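Local coordinates for putative cytoplasmic protein (PDB 4IQN) that is of unknown function but is a putative cytoplasmic protein of Salmonella that belongs to the DUF5066 family, at residues 79-82 against 86-89. Residues are numbered along the deposited sequence; the frame is centred on the assembly and turned at random.
Sequences KSID and VIHS
Asp82 meets both Val86 and His88 through its carboxylate. OD2 of Asp82 accepts a hydrogen bond from NE2 of His88 at 2.8 Å, on its anti side, though well out of the carboxylate plane. The acceptor lies nearly in the imidazole plane, but the carboxylate is turned 71° from the ring. OD1 of Asp82 accepts a bond from the backbone N-H of Val86, N to OD1 2.9 Å, from above the carboxylate plane. The chi1 of Asp82, 73°, sets CG between its own N and carbonyl carbon, which brings OD1 to the Val86 N-H while OD2 faces His88. Two backbone bonds frame the Ile81–Ile87 bridge: Asp82 N to Val86 O, and His88 N to Ser80 O, the latter 2.9 Å and almost straight. Ser80 OG and Ser89 O share one water. Packing is modest. CG1 of Ile81 touches CG1 of Ile87 at 3.8 Å, the side chains side by side, and CB of Val86 lies against Asp82 OD2. Ile87 also bonds through its backbone to Arg36 and Arg38 of strand 36-38. The 79-82 segment thus borders the edge strand of the small mixed sheet. One carboxylate accepts a backbone bond at one oxygen and a side-chain bond at the other, which should restrict the rotation of both the acid and the imidazole.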
ATOM      1  N   LYS A  79     -12.673  -1.788   1.864  1.00 27.86           N
ATOM      2  CA  LYS A  79     -13.233  -2.256   3.099  1.00 29.04           C
ATOM      3  C   LYS A  79     -12.976  -1.250   4.234  1.00 30.71           C
ATOM      4  O   LYS A  79     -13.604  -1.360   5.287  1.00 30.47           O
ATOM      5  CB  LYS A  79     -12.665  -3.638   3.461  1.00 31.22           C
ATOM      6  CG  LYS A  79     -13.165  -4.812   2.587  1.00 32.87           C
ATOM      7  CD  LYS A  79     -12.388  -6.111   2.882  1.00 37.25           C
ATOM      8  CE  LYS A  79     -12.672  -7.195   1.842  1.00 41.95           C
ATOM      9  NZ  LYS A  79     -12.497  -8.565   2.389  1.00 44.12           N
ATOM     10  N   SER A  80     -12.074  -0.284   4.022  1.00 27.05           N
ATOM     11  CA  SER A  80     -11.668   0.670   5.071  1.00 32.95           C
ATOM     12  C   SER A  80     -12.344   2.043   4.960  1.00 31.40           C
ATOM     13  O   SER A  80     -12.114   2.909   5.783  1.00 31.49           O
ATOM     14  CB  SER A  80     -10.135   0.853   5.088  1.00 27.09           C
ATOM     15  OG  SER A  80      -9.503  -0.280   5.622  1.00 30.40           O
ATOM     16  N   ILE A  81     -13.161   2.229   3.934  1.00 26.11           N
ATOM     17  CA  ILE A  81     -13.770   3.516   3.633  1.00 27.80           C
ATOM     18  C   ILE A  81     -15.034   3.650   4.471  1.00 33.06           C
ATOM     19  O   ILE A  81     -15.923   2.828   4.356  1.00 37.80           O
ATOM     20  CB  ILE A  81     -14.142   3.629   2.136  1.00 28.73           C
ATOM     21  CG1 ILE A  81     -12.892   3.529   1.246  1.00 31.50           C
ATOM     22  CG2 ILE A  81     -14.834   4.955   1.864  1.00 33.50           C
ATOM     23  CD1 ILE A  81     -13.163   3.663  -0.236  1.00 33.37           C
ATOM     24  N   ASP A  82     -15.120   4.692   5.293  1.00 33.84           N
ATOM     25  CA  ASP A  82     -16.326   4.954   6.067  1.00 33.92           C
ATOM     26  C   ASP A  82     -17.364   5.803   5.318  1.00 35.21           C
ATOM     27  O   ASP A  82     -17.140   6.171   4.180  1.00 37.29           O
ATOM     28  CB  ASP A  82     -15.975   5.538   7.453  1.00 33.41           C
ATOM     29  CG  ASP A  82     -15.493   6.985   7.427  1.00 37.04           C
ATOM     30  OD1 ASP A  82     -15.774   7.710   6.488  1.00 41.02           O
ATOM     31  OD2 ASP A  82     -14.842   7.397   8.423  1.00 43.66           O
ATOM     32  N   VAL A  86     -13.761   8.696   4.631  1.00 30.71           N
ATOM     33  CA  VAL A  86     -12.436   8.598   5.181  1.00 30.45           C
ATOM     34  C   VAL A  86     -11.968   7.150   5.114  1.00 27.86           C
ATOM     35  O   VAL A  86     -12.648   6.263   5.607  1.00 29.42           O
ATOM     36  CB  VAL A  86     -12.386   9.083   6.658  1.00 30.95           C
ATOM     37  CG1 VAL A  86     -10.985   8.893   7.241  1.00 31.92           C
ATOM     38  CG2 VAL A  86     -12.799  10.549   6.755  1.00 31.71           C
ATOM     39  N   ILE A  87     -10.793   6.940   4.508  1.00 25.07           N
ATOM     40  CA  ILE A  87     -10.124   5.634   4.511  1.00 23.83           C
ATOM     41  C   ILE A  87      -9.393   5.485   5.833  1.00 24.79           C
ATOM     42  O   ILE A  87      -8.438   6.213   6.094  1.00 22.05           O
ATOM     43  CB  ILE A  87      -9.107   5.518   3.359  1.00 24.49           C
ATOM     44  CG1 ILE A  87      -9.811   5.704   1.997  1.00 28.91           C
ATOM     45  CG2 ILE A  87      -8.411   4.178   3.430  1.00 24.11           C
ATOM     46  CD1 ILE A  87      -8.895   5.832   0.787  1.00 27.51           C
ATOM     47  N   HIS A  88      -9.858   4.558   6.666  1.00 21.73           N
ATOM     48  CA  HIS A  88      -9.219   4.300   7.965  1.00 23.81           C
ATOM     49  C   HIS A  88      -7.926   3.505   7.710  1.00 22.98           C
ATOM     50  O   HIS A  88      -7.810   2.824   6.709  1.00 22.93           O
ATOM     51  CB  HIS A  88     -10.160   3.550   8.883  1.00 23.55           C
ATOM     52  CG  HIS A  88     -11.298   4.395   9.376  1.00 29.26           C
ATOM     53  ND1 HIS A  88     -11.475   4.700  10.705  1.00 36.74           N
ATOM     54  CD2 HIS A  88     -12.275   5.044   8.705  1.00 34.75           C
ATOM     55  CE1 HIS A  88     -12.536   5.482  10.834  1.00 36.40           C
ATOM     56  NE2 HIS A  88     -13.033   5.710   9.633  1.00 32.61           N
ATOM     57  N   SER A  89      -6.954   3.671   8.593  1.00 23.60           N
ATOM     58  CA  SER A  89      -5.681   3.005   8.444  1.00 23.43           C
ATOM     59  C   SER A  89      -5.827   1.489   8.528  1.00 22.46           C
ATOM     60  O   SER A  89      -6.647   0.938   9.237  1.00 21.23           O
ATOM     61  CB  SER A  89      -4.613   3.521   9.458  1.00 22.45           C
ATOM     62  OG  SER A  89      -3.351   2.846   9.247  1.00 22.68           O
TER
HETATM   63  O   HOH W   1      -8.958  -0.326   8.179  1.00 27.48           O